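Spindle assembly checkpoint serine/threonine-protein kinase BUB1 (Saccharomyces cerevisiae, PDB 3ESL) acts in the mitotic spindle assembly checkpoint as a serine/threonine kinase that phosphorylates BUB3 and itself, delaying anaphase until chromosomes are bioriented on the spindle. Local coordinates at residues L23-M37 with T59-Y73. Residues are numbered along the deposited sequence; the frame is centred on the assembly and turned at random.
Sequences LEDMDDPLDLFLDYM and TMERCLIYIQDMETY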
loop_
_atom_site.group_PDB
_atom_site.type_symbol
_atom_site.label_atom_id
_atom_site.label_comp_id
_atom_site.label_asym_id
_atom_site.label_seq_id
_atom_site.Cartn_x
_atom_site.Cartn_y
_atom_site.Cartn_z
ATOM N N LEU A 23 -5.353 -3.029 -21.915
ATOM C CA LEU A 23 -5.510 -2.101 -20.780
ATOM C C LEU A 23 -6.101 -0.769 -21.161
ATOM O O LEU A 23 -6.996 -0.248 -20.472
ATOM C CB LEU A 23 -4.180 -1.806 -20.092
ATOM C CG LEU A 23 -3.654 -2.588 -18.904
ATOM C CD1 LEU A 23 -2.313 -1.981 -18.539
ATOM C CD2 LEU A 23 -4.612 -2.574 -17.695
ATOM N N GLU A 24 -5.585 -0.209 -22.253
ATOM C CA GLU A 24 -5.910 1.166 -22.623
ATOM C C GLU A 24 -7.409 1.410 -22.823
ATOM O O GLU A 24 -7.898 2.499 -22.526
ATOM C CB GLU A 24 -5.135 1.582 -23.867
ATOM C CG GLU A 24 -5.218 3.072 -24.170
ATOM C CD GLU A 24 -4.200 3.507 -25.196
ATOM O OE1 GLU A 24 -3.944 2.726 -26.142
ATOM O OE2 GLU A 24 -3.653 4.625 -25.050
ATOM N N ASP A 25 -8.123 0.400 -23.310
ATOM C CA ASP A 25 -9.542 0.542 -23.638
ATOM C C ASP A 25 -10.489 0.034 -22.543
ATOM O O ASP A 25 -11.709 0.027 -22.736
ATOM C CB ASP A 25 -9.847 -0.180 -24.945
ATOM C CG ASP A 25 -9.125 0.432 -26.138
ATOM O OD1 ASP A 25 -8.877 1.664 -26.153
ATOM O OD2 ASP A 25 -8.812 -0.341 -27.063
ATOM N N MET A 26 -9.940 -0.389 -21.400
ATOM C CA MET A 26 -10.786 -0.974 -20.344
ATOM C C MET A 26 -11.480 0.066 -19.494
ATOM O O MET A 26 -10.916 1.142 -19.260
ATOM C CB MET A 26 -9.955 -1.865 -19.420
ATOM C CG MET A 26 -9.542 -3.167 -20.079
ATOM S SD MET A 26 -8.635 -4.244 -18.964
ATOM C CE MET A 26 -9.932 -4.842 -17.859
ATOM N N ASP A 27 -12.695 -0.260 -19.035
ATOM C CA ASP A 27 -13.373 0.572 -18.014
ATOM C C ASP A 27 -12.681 0.406 -16.671
ATOM O O ASP A 27 -12.564 1.364 -15.903
ATOM C CB ASP A 27 -14.833 0.162 -17.865
ATOM C CG ASP A 27 -15.631 0.439 -19.115
ATOM O OD1 ASP A 27 -15.534 1.577 -19.609
ATOM O OD2 ASP A 27 -16.299 -0.495 -19.611
ATOM N N ASP A 28 -12.243 -0.817 -16.385
ATOM C CA ASP A 28 -11.619 -1.139 -15.090
ATOM C C ASP A 28 -10.255 -1.811 -15.311
ATOM O O ASP A 28 -10.088 -3.002 -15.056
ATOM C CB ASP A 28 -12.574 -2.055 -14.298
ATOM C CG ASP A 28 -12.200 -2.208 -12.810
ATOM O OD1 ASP A 28 -11.390 -1.441 -12.250
ATOM O OD2 ASP A 28 -12.748 -3.146 -12.205
ATOM N N PRO A 29 -9.255 -1.028 -15.755
ATOM C CA PRO A 29 -7.939 -1.617 -16.022
ATOM C C PRO A 29 -7.326 -2.255 -14.757
ATOM O O PRO A 29 -6.546 -3.218 -14.849
ATOM C CB PRO A 29 -7.116 -0.419 -16.495
ATOM C CG PRO A 29 -7.831 0.800 -15.885
ATOM C CD PRO A 29 -9.271 0.431 -15.990
ATOM N N LEU A 30 -7.694 -1.748 -13.580
ATOM C CA LEU A 30 -7.188 -2.342 -12.331
ATOM C C LEU A 30 -7.530 -3.840 -12.246
ATOM O O LEU A 30 -6.727 -4.640 -11.748
ATOM C CB LEU A 30 -7.764 -1.607 -11.113
ATOM C CG LEU A 30 -7.290 -2.122 -9.745
ATOM C CD1 LEU A 30 -5.772 -2.096 -9.646
ATOM C CD2 LEU A 30 -7.910 -1.271 -8.640
ATOM N N ASP A 31 -8.701 -4.219 -12.747
ATOM C CA ASP A 31 -9.144 -5.616 -12.684
ATOM C C ASP A 31 -8.198 -6.561 -13.421
ATOM O O ASP A 31 -7.949 -7.660 -12.947
ATOM C CB ASP A 31 -10.567 -5.758 -13.217
ATOM C CG ASP A 31 -11.166 -7.116 -12.921
ATOM O OD1 ASP A 31 -11.210 -7.493 -11.729
ATOM O OD2 ASP A 31 -11.579 -7.798 -13.893
ATOM N N LEU A 32 -7.641 -6.112 -14.545
ATOM C CA LEU A 32 -6.723 -6.965 -15.318
ATOM C C LEU A 32 -5.417 -7.155 -14.535
ATOM O O LEU A 32 -4.923 -8.280 -14.412
ATOM C CB LEU A 32 -6.478 -6.395 -16.727
ATOM C CG LEU A 32 -5.416 -7.120 -17.579
ATOM C CD1 LEU A 32 -5.746 -8.597 -17.785
ATOM C CD2 LEU A 32 -5.233 -6.395 -18.930
ATOM N N PHE A 33 -4.867 -6.070 -13.987
ATOM C CA PHE A 33 -3.727 -6.192 -13.079
ATOM C C PHE A 33 -4.026 -7.130 -11.905
ATOM O O PHE A 33 -3.183 -7.963 -11.542
ATOM C CB PHE A 33 -3.296 -4.822 -12.518
ATOM C CG PHE A 33 -2.495 -3.993 -13.475
ATOM C CD1 PHE A 33 -1.184 -4.355 -13.813
ATOM C CD2 PHE A 33 -3.039 -2.826 -14.021
ATOM C CE1 PHE A 33 -0.434 -3.553 -14.683
ATOM C CE2 PHE A 33 -2.302 -2.018 -14.885
ATOM C CZ PHE A 33 -0.998 -2.389 -15.216
ATOM N N LEU A 34 -5.200 -6.977 -11.289
ATOM C CA LEU A 34 -5.554 -7.828 -10.146
ATOM C C LEU A 34 -5.595 -9.306 -10.529
ATOM O O LEU A 34 -5.050 -10.147 -9.806
ATOM C CB LEU A 34 -6.902 -7.427 -9.538
ATOM C CG LEU A 34 -6.941 -6.099 -8.798
ATOM C CD1 LEU A 34 -8.388 -5.779 -8.461
ATOM C CD2 LEU A 34 -6.106 -6.176 -7.525
ATOM N N ASP A 35 -6.218 -9.616 -11.668
ATOM C CA ASP A 35 -6.321 -11.008 -12.134
ATOM C C ASP A 35 -4.928 -11.598 -12.290
ATOM O O ASP A 35 -4.643 -12.705 -11.819
ATOM C CB ASP A 35 -7.054 -11.084 -13.473
ATOM C CG ASP A 35 -8.562 -11.027 -13.334
ATOM O OD1 ASP A 35 -9.091 -11.206 -12.214
ATOM O OD2 ASP A 35 -9.216 -10.810 -14.379
ATOM N N TYR A 36 -4.046 -10.826 -12.915
ATOM C CA TYR A 36 -2.690 -11.297 -13.191
ATOM C C TYR A 36 -1.902 -11.481 -11.892
ATOM O O TYR A 36 -1.276 -12.511 -11.692
ATOM C CB TYR A 36 -2.015 -10.343 -14.174
ATOM C CG TYR A 36 -0.637 -10.742 -14.661
ATOM C CD1 TYR A 36 -0.233 -12.085 -14.682
ATOM C CD2 TYR A 36 0.241 -9.771 -15.152
ATOM C CE1 TYR A 36 1.037 -12.448 -15.167
ATOM C CE2 TYR A 36 1.523 -10.123 -15.624
ATOM C CZ TYR A 36 1.898 -11.460 -15.632
ATOM O OH TYR A 36 3.151 -11.802 -16.083
ATOM N N MET A 37 -1.973 -10.505 -10.984
ATOM C CA MET A 37 -1.261 -10.595 -9.709
ATOM C C MET A 37 -1.731 -11.758 -8.830
ATOM O O MET A 37 -0.919 -12.440 -8.195
ATOM C CB MET A 37 -1.353 -9.257 -8.960
ATOM C CG MET A 37 -0.550 -8.176 -9.644
ATOM S SD MET A 37 -0.653 -6.619 -8.730
ATOM C CE MET A 37 -2.375 -6.193 -8.880
ATOM N N THR A 59 5.098 -6.725 -11.667
ATOM C CA THR A 59 3.705 -6.545 -12.039
ATOM C C THR A 59 3.036 -5.574 -11.069
ATOM O O THR A 59 2.254 -4.719 -11.498
ATOM C CB THR A 59 2.965 -7.891 -12.104
ATOM O OG1 THR A 59 3.634 -8.721 -13.065
ATOM C CG2 THR A 59 1.535 -7.690 -12.574
ATOM N N MET A 60 3.352 -5.703 -9.787
ATOM C CA MET A 60 2.730 -4.841 -8.777
ATOM C C MET A 60 3.203 -3.401 -9.013
ATOM O O MET A 60 2.417 -2.458 -8.937
ATOM C CB MET A 60 3.070 -5.314 -7.368
ATOM C CG MET A 60 2.376 -6.613 -7.001
ATOM S SD MET A 60 2.763 -7.116 -5.322
ATOM C CE MET A 60 1.801 -5.928 -4.420
ATOM N N GLU A 61 4.488 -3.244 -9.329
ATOM C CA GLU A 61 5.036 -1.915 -9.606
ATOM C C GLU A 61 4.377 -1.308 -10.846
ATOM O O GLU A 61 4.002 -0.123 -10.839
ATOM C CB GLU A 61 6.558 -1.979 -9.761
ATOM C CG GLU A 61 7.253 -2.306 -8.472
ATOM C CD GLU A 61 8.764 -2.287 -8.600
ATOM O OE1 GLU A 61 9.262 -2.011 -9.714
ATOM O OE2 GLU A 61 9.428 -2.542 -7.575
ATOM N N ARG A 62 4.235 -2.108 -11.901
ATOM C CA ARG A 62 3.538 -1.667 -13.115
ATOM C C ARG A 62 2.119 -1.207 -12.797
ATOM O O ARG A 62 1.676 -0.152 -13.269
ATOM C CB ARG A 62 3.505 -2.783 -14.165
ATOM C CG ARG A 62 4.800 -2.940 -14.935
ATOM C CD ARG A 62 4.744 -4.179 -15.824
ATOM N NE ARG A 62 4.057 -3.926 -17.088
ATOM C CZ ARG A 62 3.912 -4.840 -18.047
ATOM N NH1 ARG A 62 4.393 -6.055 -17.872
ATOM N NH2 ARG A 62 3.285 -4.539 -19.178
ATOM N N CYS A 63 1.418 -2.000 -11.987
ATOM C CA CYS A 63 0.045 -1.670 -11.586
ATOM C C CYS A 63 0.003 -0.310 -10.879
ATOM O O CYS A 63 -0.778 0.578 -11.245
ATOM C CB CYS A 63 -0.487 -2.754 -10.655
ATOM S SG CYS A 63 -2.111 -2.351 -9.987
ATOM N N LEU A 64 0.851 -0.150 -9.867
ATOM C CA LEU A 64 0.838 1.088 -9.071
ATOM C C LEU A 64 1.116 2.309 -9.950
ATOM O O LEU A 64 0.416 3.328 -9.869
ATOM C CB LEU A 64 1.834 0.998 -7.925
ATOM C CG LEU A 64 1.506 -0.095 -6.896
ATOM C CD1 LEU A 64 2.562 -0.128 -5.769
ATOM C CD2 LEU A 64 0.084 0.081 -6.325
ATOM N N ILE A 65 2.101 2.165 -10.830
ATOM C CA ILE A 65 2.513 3.251 -11.734
ATOM C C ILE A 65 1.429 3.578 -12.755
ATOM O O ILE A 65 1.132 4.749 -13.001
ATOM C CB ILE A 65 3.865 2.910 -12.423
ATOM C CG1 ILE A 65 4.999 2.925 -11.390
ATOM C CG2 ILE A 65 4.160 3.864 -13.610
ATOM C CD1 ILE A 65 5.215 4.271 -10.707
ATOM N N TYR A 66 0.813 2.547 -13.327
ATOM C CA TYR A 66 -0.216 2.758 -14.342
ATOM C C TYR A 66 -1.476 3.422 -13.775
ATOM O O TYR A 66 -2.051 4.324 -14.392
ATOM C CB TYR A 66 -0.583 1.440 -15.004
ATOM C CG TYR A 66 -1.426 1.595 -16.248
ATOM C CD1 TYR A 66 -0.825 1.800 -17.490
ATOM C CD2 TYR A 66 -2.814 1.529 -16.187
ATOM C CE1 TYR A 66 -1.592 1.932 -18.635
ATOM C CE2 TYR A 66 -3.589 1.669 -17.326
ATOM C CZ TYR A 66 -2.972 1.866 -18.546
ATOM O OH TYR A 66 -3.743 1.995 -19.686
ATOM N N ILE A 67 -1.890 2.975 -12.596
ATOM C CA ILE A 67 -3.166 3.383 -12.033
ATOM C C ILE A 67 -3.058 4.685 -11.197
ATOM O O ILE A 67 -4.052 5.409 -11.049
ATOM C CB ILE A 67 -3.792 2.214 -11.208
ATOM C CG1 ILE A 67 -3.975 0.946 -12.074
ATOM C CG2 ILE A 67 -5.092 2.659 -10.498
ATOM C CD1 ILE A 67 -5.108 1.006 -13.130
ATOM N N GLN A 68 -1.857 5.007 -10.705
ATOM C CA GLN A 68 -1.678 6.085 -9.700
ATOM C C GLN A 68 -2.192 7.481 -10.084
ATOM O O GLN A 68 -2.639 8.232 -9.213
ATOM C CB GLN A 68 -0.223 6.209 -9.238
ATOM C CG GLN A 68 0.757 6.672 -10.338
ATOM C CD GLN A 68 2.156 6.987 -9.827
ATOM O OE1 GLN A 68 3.081 7.221 -10.618
ATOM N NE2 GLN A 68 2.320 6.992 -8.511
ATOM N N ASP A 69 -2.103 7.836 -11.355
ATOM C CA ASP A 69 -2.490 9.197 -11.751
ATOM C C ASP A 69 -3.948 9.283 -12.209
ATOM O O ASP A 69 -4.450 10.380 -12.496
ATOM C CB ASP A 69 -1.519 9.787 -12.785
ATOM C CG ASP A 69 -0.173 10.204 -12.172
ATOM O OD1 ASP A 69 -0.150 10.755 -11.050
ATOM O OD2 ASP A 69 0.866 9.994 -12.829
ATOM N N MET A 70 -4.625 8.127 -12.247
ATOM C CA MET A 70 -6.062 8.072 -12.479
ATOM C C MET A 70 -6.761 8.434 -11.174
ATOM O O MET A 70 -6.848 7.602 -10.245
ATOM C CB MET A 70 -6.497 6.675 -12.936
ATOM C CG MET A 70 -5.970 6.269 -14.299
ATOM S SD MET A 70 -6.526 4.614 -14.728
ATOM C CE MET A 70 -5.866 4.457 -16.383
ATOM N N GLU A 71 -7.259 9.666 -11.117
ATOM C CA GLU A 71 -7.903 10.214 -9.922
ATOM C C GLU A 71 -9.111 9.401 -9.475
ATOM O O GLU A 71 -9.451 9.376 -8.285
ATOM C CB GLU A 71 -8.319 11.669 -10.162
ATOM C CG GLU A 71 -7.145 12.632 -10.292
ATOM C CD GLU A 71 -7.580 14.072 -10.499
ATOM O OE1 GLU A 71 -8.136 14.388 -11.576
ATOM O OE2 GLU A 71 -7.349 14.892 -9.586
ATOM N N THR A 72 -9.758 8.742 -10.436
ATOM C CA THR A 72 -10.957 7.954 -10.158
ATOM C C THR A 72 -10.653 6.784 -9.214
ATOM O O THR A 72 -11.546 6.331 -8.507
ATOM C CB THR A 72 -11.632 7.404 -11.432
ATOM O OG1 THR A 72 -10.792 6.409 -12.029
ATOM C CG2 THR A 72 -11.946 8.526 -12.456
ATOM N N TYR A 73 -9.410 6.293 -9.234
ATOM C CA TYR A 73 -9.006 5.150 -8.387
ATOM C C TYR A 73 -8.446 5.530 -7.008
ATOM O O TYR A 73 -8.105 4.640 -6.196
ATOM C CB TYR A 73 -7.963 4.330 -9.140
ATOM C CG TYR A 73 -8.520 3.371 -10.161
ATOM C CD1 TYR A 73 -9.210 2.217 -9.765
ATOM C CD2 TYR A 73 -8.322 3.586 -11.530
ATOM C CE1 TYR A 73 -9.698 1.315 -10.699
ATOM C CE2 TYR A 73 -8.780 2.675 -12.463
ATOM C CZ TYR A 73 -9.467 1.553 -12.049
ATOM O OH TYR A 73 -9.928 0.655 -12.964
#
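Phe-33 on helix 29-37 faces Cys-63 on helix 59-67, the two segments running almost antiparallel at 170° with axes 10.2 Å apart. The Phe-33 side chain is a knob in a hole formed by Arg-62, Cys-63, Tyr-66 and Ile-67. Cys-63 CA sits over the centre of one face of the Phe-33 ring, 3.6 Å from its centroid, a CH-pi contact. Cys-63 SG sits obliquely to the same ring. With SG anti to the backbone N (chi1 175°), the thiol also reaches Leu-30 CD1. At the ring edge, Phe-33 CE2 lies 3.8 Å from Tyr-66 CD2. The Tyr-66 ring is covered on one face by Leu-23 CD1, 3.9 Å from its centroid. Were Phe-33 an alanine, the hole it fills would probably be left gaping over Cys-63, and the Tyr-66 ring would lose a neighbour.

Farther along, Met-37 SD packs on Met-60 CG at 3.5 Å. Thr-59 CG2 fits between Tyr-36 CD2 and Met-37 CG. The Tyr-36 hydroxyl is hydrogen-bonded to Glu-16 of helix 4-21.

At the other end, Tyr-73 OH donates to the anti lone pair of Asp-28 OD1 at 2.7 Å. Carboxylate and ring are nearly coplanar, 20° apart. Leu-30 N gives Tyr-73 OH a weak hydrogen bond of 3.3 Å. Leu-30 CB approaches Tyr-73 CE1 obliquely, and Pro-29 CG meets Ile-67 CD1. Asp-28 OD2 is in a salt bridge with Arg-78, so both carboxylate oxygens are engaged.

This is an antiparallel helix pair in the TPR-like N-terminal domain of BUB1. Its middle holds by apolar and ring contacts. The polar grip lies around Asp-28 to Leu-30, where the Tyr-73 hydroxyl gives one short bond and takes a weak one. The short bond and the Arg-78 salt bridge probably fix the rotation of the Asp-28 carboxylate.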